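Local structure of Glyco_hydro_cc domain-containing protein (6UB0) at residues Pro76-Pro86 with Lys118-Val129. The protein probably hydrolyses the beta-1,3-glucan curdlan from the chain end, as a GH128 exo-beta-1,3-glucanase. Sequence-based numbering, arbitrary orientation.
With GLC (alpha-D-glucopyranose), chain B; BGC (beta-D-glucopyranose), chain C.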
ATOM      1  N   PRO A  76       7.012   6.885   6.695  1.00 25.02           N
ATOM      2  CA  PRO A  76       7.567   8.074   7.344  1.00 26.62           C
ATOM      3  C   PRO A  76       8.204   7.721   8.711  1.00 27.20           C
ATOM      4  O   PRO A  76       9.094   8.438   9.182  1.00 29.09           O
ATOM      5  CB  PRO A  76       6.329   8.992   7.443  1.00 25.69           C
ATOM      6  CG  PRO A  76       5.155   8.028   7.523  1.00 25.02           C
ATOM      7  CD  PRO A  76       5.550   6.934   6.554  1.00 25.17           C
ATOM      8  N   ASP A  77       7.750   6.626   9.307  1.00 27.38           N
ATOM      9  CA  ASP A  77       8.262   6.063  10.590  1.00 29.53           C
ATOM     10  C   ASP A  77       9.610   5.339  10.436  1.00 31.89           C
ATOM     11  O   ASP A  77      10.108   4.873  11.499  1.00 34.39           O
ATOM     12  CB  ASP A  77       7.262   5.084  11.210  1.00 28.59           C
ATOM     13  CG  ASP A  77       6.983   3.834  10.362  1.00 29.45           C
ATOM     14  OD1 ASP A  77       6.855   3.972   9.091  1.00 27.54           O
ATOM     15  OD2 ASP A  77       6.791   2.772  10.958  1.00 30.79           O
ATOM     16  N   ILE A  78      10.269   5.329   9.270  1.00 30.82           N
ATOM     17  CA  ILE A  78      11.579   4.635   9.069  1.00 32.93           C
ATOM     18  C   ILE A  78      12.583   5.622   8.488  1.00 33.19           C
ATOM     19  O   ILE A  78      12.279   6.289   7.518  1.00 32.54           O
ATOM     20  CB  ILE A  78      11.399   3.373   8.192  1.00 32.67           C
ATOM     21  CG1 ILE A  78      10.459   2.359   8.857  1.00 33.50           C
ATOM     22  CG2 ILE A  78      12.740   2.769   7.781  1.00 33.83           C
ATOM     23  CD1 ILE A  78      11.043   1.554  10.027  1.00 36.92           C
ATOM     24  N   ALA A  79      13.759   5.769   9.112  1.00 36.22           N
ATOM     25  CA  ALA A  79      14.650   6.913   8.855  1.00 37.40           C
ATOM     26  C   ALA A  79      15.204   6.858   7.429  1.00 37.15           C
ATOM     27  O   ALA A  79      15.339   7.956   6.809  1.00 39.37           O
ATOM     28  CB  ALA A  79      15.743   6.978   9.910  1.00 39.07           C
ATOM     29  N   SER A  80      15.314   5.667   6.843  1.00 37.70           N
ATOM     30  CA  SER A  80      15.856   5.509   5.470  1.00 38.55           C
ATOM     31  C   SER A  80      14.719   5.473   4.447  1.00 37.66           C
ATOM     32  O   SER A  80      15.030   5.401   3.258  1.00 37.39           O
ATOM     33  CB  SER A  80      16.677   4.297   5.351  1.00 40.77           C
ATOM     34  OG  SER A  80      15.856   3.180   5.532  1.00 39.13           O
ATOM     35  N   GLN A  81      13.471   5.559   4.894  1.00 35.17           N
ATOM     36  CA  GLN A  81      12.320   5.774   3.979  1.00 34.80           C
ATOM     37  C   GLN A  81      11.930   7.241   4.050  1.00 33.93           C
ATOM     38  O   GLN A  81      12.828   8.109   4.014  1.00 33.13           O
ATOM     39  CB  GLN A  81      11.213   4.789   4.319  1.00 34.84           C
ATOM     40  CG  GLN A  81      11.656   3.347   4.185  1.00 34.17           C
ATOM     41  CD  GLN A  81      12.039   3.032   2.758  1.00 36.30           C
ATOM     42  OE1 GLN A  81      11.463   3.552   1.810  1.00 34.60           O
ATOM     43  NE2 GLN A  81      13.046   2.185   2.582  1.00 36.99           N
ATOM     44  N   ALA A  82      10.648   7.550   4.093  1.00 31.51           N
ATOM     45  CA  ALA A  82      10.208   8.940   3.976  1.00 32.77           C
ATOM     46  C   ALA A  82      10.905   9.740   5.070  1.00 33.70           C
ATOM     47  O   ALA A  82      11.215  10.888   4.797  1.00 39.19           O
ATOM     48  CB  ALA A  82       8.708   9.083   4.068  1.00 30.86           C
ATOM     49  N   ASN A  83      10.975   9.183   6.269  1.00 34.17           N
ATOM     50  CA  ASN A  83      11.724   9.723   7.436  1.00 34.54           C
ATOM     51  C   ASN A  83      11.123  11.079   7.812  1.00 34.09           C
ATOM     52  O   ASN A  83      11.767  12.127   7.540  1.00 35.52           O
ATOM     53  CB  ASN A  83      13.211   9.841   7.118  1.00 35.74           C
ATOM     54  CG  ASN A  83      13.963  10.414   8.301  1.00 37.34           C
ATOM     55  OD1 ASN A  83      13.645  10.072   9.436  1.00 34.97           O
ATOM     56  ND2 ASN A  83      14.875  11.330   8.035  1.00 40.76           N
ATOM     57  N   MET A  84       9.874  11.077   8.273  1.00 30.85           N
ATOM     58  CA  MET A  84       9.103  12.311   8.518  1.00 31.68           C
ATOM     59  C   MET A  84       8.459  12.192   9.888  1.00 31.85           C
ATOM     60  O   MET A  84       7.988  11.096  10.262  1.00 29.45           O
ATOM     61  CB  MET A  84       7.978  12.527   7.490  1.00 30.85           C
ATOM     62  CG  MET A  84       8.464  12.566   6.072  1.00 31.48           C
ATOM     63  SD  MET A  84       7.116  12.463   4.889  1.00 32.75           S
ATOM     64  CE  MET A  84       6.082  13.765   5.570  1.00 34.37           C
ATOM     65  N   SER A  85       8.504  13.285  10.644  1.00 32.45           N
ATOM     66  CA  SER A  85       7.829  13.342  11.954  1.00 32.27           C
ATOM     67  C   SER A  85       6.337  13.329  11.687  1.00 31.26           C
ATOM     68  O   SER A  85       5.917  13.770  10.634  1.00 28.49           O
ATOM     69  CB  SER A  85       8.239  14.556  12.710  1.00 32.38           C
ATOM     70  OG  SER A  85       7.675  15.692  12.100  1.00 33.14           O
ATOM     71  N   PRO A  86       5.501  12.760  12.575  1.00 30.08           N
ATOM     72  CA  PRO A  86       4.061  12.823  12.390  1.00 30.39           C
ATOM     73  C   PRO A  86       3.574  14.255  12.133  1.00 30.92           C
ATOM     74  O   PRO A  86       2.756  14.480  11.250  1.00 29.80           O
ATOM     75  CB  PRO A  86       3.565  12.283  13.748  1.00 30.56           C
ATOM     76  CG  PRO A  86       4.590  11.320  14.147  1.00 31.47           C
ATOM     77  CD  PRO A  86       5.872  12.034  13.790  1.00 30.95           C
ATOM     78  N   LYS A 118       7.135   3.567  16.238  1.00 40.24           N
ATOM     79  CA  LYS A 118       7.076   3.411  14.766  1.00 39.34           C
ATOM     80  C   LYS A 118       5.672   2.850  14.488  1.00 37.13           C
ATOM     81  O   LYS A 118       4.844   2.845  15.422  1.00 35.25           O
ATOM     82  CB  LYS A 118       8.285   2.607  14.274  1.00 41.17           C
ATOM     83  CG  LYS A 118       9.595   2.964  14.952  1.00 46.27           C
ATOM     84  CD  LYS A 118      10.882   2.620  14.214  1.00 47.20           C
ATOM     85  CE  LYS A 118      11.977   3.619  14.533  1.00 49.71           C
ATOM     86  NZ  LYS A 118      12.083   4.656  13.467  1.00 49.22           N
ATOM     87  N   GLY A 119       5.363   2.386  13.264  1.00 35.46           N
ATOM     88  CA  GLY A 119       4.160   1.559  13.059  1.00 34.17           C
ATOM     89  C   GLY A 119       2.912   2.370  13.347  1.00 34.02           C
ATOM     90  O   GLY A 119       2.914   3.557  13.026  1.00 31.82           O
ATOM     91  N   LEU A 120       1.914   1.753  13.971  1.00 32.77           N
ATOM     92  CA  LEU A 120       0.571   2.322  14.275  1.00 35.09           C
ATOM     93  C   LEU A 120       0.618   3.411  15.358  1.00 35.78           C
ATOM     94  O   LEU A 120      -0.422   4.078  15.595  1.00 38.20           O
ATOM     95  CB  LEU A 120      -0.305   1.167  14.757  1.00 35.11           C
ATOM     96  CG  LEU A 120      -0.339   0.010  13.764  1.00 35.45           C
ATOM     97  CD1 LEU A 120      -1.335  -1.051  14.166  1.00 36.82           C
ATOM     98  CD2 LEU A 120      -0.629   0.570  12.374  1.00 33.78           C
ATOM     99  N   GLY A 121       1.740   3.508  16.049  1.00 37.44           N
ATOM    100  CA  GLY A 121       1.996   4.577  17.022  1.00 38.26           C
ATOM    101  C   GLY A 121       2.240   5.848  16.239  1.00 36.87           C
ATOM    102  O   GLY A 121       1.598   6.876  16.556  1.00 40.06           O
ATOM    103  N   TRP A 122       3.087   5.754  15.207  1.00 33.58           N
ATOM    104  CA  TRP A 122       3.334   6.893  14.296  1.00 31.47           C
ATOM    105  C   TRP A 122       2.008   7.263  13.639  1.00 32.50           C
ATOM    106  O   TRP A 122       1.684   8.491  13.546  1.00 31.56           O
ATOM    107  CB  TRP A 122       4.438   6.587  13.294  1.00 29.72           C
ATOM    108  CG  TRP A 122       4.821   7.779  12.476  1.00 28.46           C
ATOM    109  CD1 TRP A 122       5.951   8.539  12.547  1.00 29.04           C
ATOM    110  CD2 TRP A 122       4.088   8.277  11.348  1.00 27.81           C
ATOM    111  NE1 TRP A 122       5.938   9.542  11.611  1.00 28.76           N
ATOM    112  CE2 TRP A 122       4.796   9.405  10.853  1.00 29.06           C
ATOM    113  CE3 TRP A 122       2.874   7.925  10.763  1.00 28.09           C
ATOM    114  CZ2 TRP A 122       4.337  10.139   9.763  1.00 27.91           C
ATOM    115  CZ3 TRP A 122       2.402   8.686   9.726  1.00 26.26           C
ATOM    116  CH2 TRP A 122       3.139   9.748   9.212  1.00 26.60           C
ATOM    117  N   MET A 123       1.239   6.269  13.181  1.00 32.83           N
ATOM    118  CA  MET A 123      -0.078   6.566  12.562  1.00 33.31           C
ATOM    119  C   MET A 123      -0.919   7.358  13.571  1.00 35.04           C
ATOM    120  O   MET A 123      -1.521   8.372  13.169  1.00 34.66           O
ATOM    121  CB  MET A 123      -0.849   5.311  12.141  1.00 33.26           C
ATOM    122  CG  MET A 123      -1.922   5.613  11.114  1.00 33.14           C
ATOM    123  SD  MET A 123      -1.308   6.304   9.555  1.00 32.38           S
ATOM    124  CE  MET A 123      -0.921   4.762   8.690  1.00 29.29           C
ATOM    125  N   GLN A 124      -0.949   6.955  14.837  1.00 39.03           N
ATOM    126  CA  GLN A 124      -1.849   7.657  15.792  1.00 40.43           C
ATOM    127  C   GLN A 124      -1.356   9.101  16.034  1.00 40.11           C
ATOM    128  O   GLN A 124      -2.191  10.043  16.031  1.00 41.46           O
ATOM    129  CB  GLN A 124      -2.031   6.874  17.072  1.00 42.69           C
ATOM    130  CG  GLN A 124      -3.168   7.490  17.867  1.00 44.26           C
ATOM    131  CD  GLN A 124      -3.521   6.687  19.078  1.00 46.44           C
ATOM    132  OE1 GLN A 124      -4.065   5.593  18.986  1.00 48.68           O
ATOM    133  NE2 GLN A 124      -3.263   7.271  20.232  1.00 49.75           N
ATOM    134  N   GLY A 125      -0.038   9.282  16.133  1.00 39.64           N
ATOM    135  CA  GLY A 125       0.631  10.597  16.249  1.00 38.32           C
ATOM    136  C   GLY A 125       0.327  11.465  15.048  1.00 35.37           C
ATOM    137  O   GLY A 125      -0.053  12.650  15.188  1.00 36.85           O
ATOM    138  N   PHE A 126       0.463  10.899  13.868  1.00 31.98           N
ATOM    139  CA  PHE A 126       0.003  11.550  12.638  1.00 30.58           C
ATOM    140  C   PHE A 126      -1.515  11.815  12.687  1.00 32.37           C
ATOM    141  O   PHE A 126      -1.944  12.937  12.319  1.00 31.84           O
ATOM    142  CB  PHE A 126       0.381  10.663  11.456  1.00 29.46           C
ATOM    143  CG  PHE A 126      -0.255  11.087  10.171  1.00 28.39           C
ATOM    144  CD1 PHE A 126       0.286  12.132   9.453  1.00 29.39           C
ATOM    145  CD2 PHE A 126      -1.380  10.442   9.679  1.00 27.90           C
ATOM    146  CE1 PHE A 126      -0.278  12.543   8.259  1.00 28.82           C
ATOM    147  CE2 PHE A 126      -1.933  10.838   8.484  1.00 27.06           C
ATOM    148  CZ  PHE A 126      -1.381  11.873   7.765  1.00 28.75           C
ATOM    149  N   LEU A 127      -2.331  10.836  13.083  1.00 32.61           N
ATOM    150  CA  LEU A 127      -3.797  11.051  13.105  1.00 35.48           C
ATOM    151  C   LEU A 127      -4.148  12.120  14.163  1.00 38.86           C
ATOM    152  O   LEU A 127      -5.045  12.956  13.915  1.00 40.64           O
ATOM    153  CB  LEU A 127      -4.445   9.702  13.383  1.00 37.18           C
ATOM    154  CG  LEU A 127      -4.333   8.709  12.227  1.00 36.87           C
ATOM    155  CD1 LEU A 127      -5.026   7.404  12.565  1.00 38.09           C
ATOM    156  CD2 LEU A 127      -4.894   9.295  10.957  1.00 37.32           C
ATOM    157  N   ASP A 128      -3.483  12.096  15.310  1.00 43.13           N
ATOM    158  CA  ASP A 128      -3.667  13.150  16.344  1.00 43.82           C
ATOM    159  C   ASP A 128      -3.313  14.489  15.710  1.00 43.10           C
ATOM    160  O   ASP A 128      -4.176  15.388  15.723  1.00 43.07           O
ATOM    161  CB  ASP A 128      -2.871  12.849  17.607  1.00 46.04           C
ATOM    162  CG  ASP A 128      -3.550  11.786  18.443  1.00 47.56           C
ATOM    163  OD1 ASP A 128      -4.789  11.634  18.302  1.00 48.08           O
ATOM    164  OD2 ASP A 128      -2.848  11.134  19.219  1.00 51.86           O
ATOM    165  N   VAL A 129      -2.100  14.618  15.192  1.00 41.77           N
ATOM    166  CA  VAL A 129      -1.590  15.918  14.669  1.00 43.08           C
ATOM    167  C   VAL A 129      -2.513  16.368  13.544  1.00 42.76           C
ATOM    168  O   VAL A 129      -2.697  17.583  13.354  1.00 42.04           O
ATOM    169  CB  VAL A 129      -0.121  15.884  14.207  1.00 42.02           C
ATOM    170  CG1 VAL A 129       0.250  17.202  13.555  1.00 42.31           C
ATOM    171  CG2 VAL A 129       0.843  15.601  15.341  1.00 42.31           C
TER
HETATM  172  C1  GLC B   1       9.828  -1.631   3.041  1.00 34.76           C
HETATM  173  C2  GLC B   1      10.078  -0.396   2.163  1.00 33.11           C
HETATM  174  C3  GLC B   1      11.061  -0.713   1.035  1.00 34.24           C
HETATM  175  C4  GLC B   1      12.327  -1.386   1.630  1.00 35.59           C
HETATM  176  C5  GLC B   1      11.982  -2.525   2.552  1.00 36.51           C
HETATM  177  C6  GLC B   1      13.179  -3.245   3.205  1.00 37.79           C
HETATM  178  O1  GLC B   1       9.305  -2.755   2.317  1.00 36.12           O
HETATM  179  O2  GLC B   1       8.915   0.199   1.538  1.00 29.84           O
HETATM  180  O3  GLC B   1      11.359   0.491   0.327  1.00 32.54           O
HETATM  181  O4  GLC B   1      13.045  -1.962   0.591  1.00 40.04           O
HETATM  182  O5  GLC B   1      11.126  -2.006   3.570  1.00 37.03           O
HETATM  183  O6  GLC B   1      14.150  -2.256   3.393  1.00 39.32           O
HETATM  184  C2  BGC C   2      11.424   1.836  -1.619  1.00 32.24           C
HETATM  185  C3  BGC C   2      10.922   2.080  -3.011  1.00 31.29           C
HETATM  186  C4  BGC C   2      11.168   0.802  -3.783  1.00 32.53           C
HETATM  187  C5  BGC C   2      10.508  -0.393  -3.062  1.00 32.95           C
HETATM  188  C6  BGC C   2      10.705  -1.818  -3.598  1.00 32.46           C
HETATM  189  C1  BGC C   2      10.821   0.618  -0.975  1.00 30.92           C
HETATM  190  O2  BGC C   2      11.032   2.998  -0.879  1.00 31.17           O
HETATM  191  O3  BGC C   2      11.466   3.288  -3.625  1.00 31.85           O
HETATM  192  O4  BGC C   2      10.649   1.100  -5.079  1.00 32.34           O
HETATM  193  O5  BGC C   2      11.016  -0.581  -1.736  1.00 33.17           O
HETATM  194  O6  BGC C   2      12.132  -1.999  -3.817  1.00 35.20           O
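Asp77 OD2 accepts two hydrogen bonds, one from Gly119 N at 2.7 Å, nearly straight at 169°, and one with Ser112 OG. The glycine N-H meets the anti side of the carboxylate, well out of its plane. The Lys118 side chain, bent at chi3 and chi4, brings NZ to 2.8 Å from the backbone O of Asp77.

One turn further along helix 119-130, the indole of Trp122 is inserted between two prolines. Pro76 CG lies over the six-membered ring in a CH-pi contact, though its closest approach is doubtful. On the opposite face, Pro86 CG sits 3.6 Å from the centroid of the five-membered ring. With CG anti to the backbone N (chi1 -173°), the ring reaches into the loop. There NE1 donates to Met84 O at 2.9 Å, a somewhat bent bond (146°) that, with the prolines on the two faces, helps fix the ring's rotation. Beyond it, Pro86 CB rests 3.4 Å from Phe126 N, against the helix backbone at Gly125.

The loop's far end carries Gln81, whose OE1 accepts from BGC O2 at 2.8 Å and from Asn74 ND2, also of the glycan pocket. The contact thus joins a glycan-binding beta-alpha loop to an outer helix of the TIM barrel.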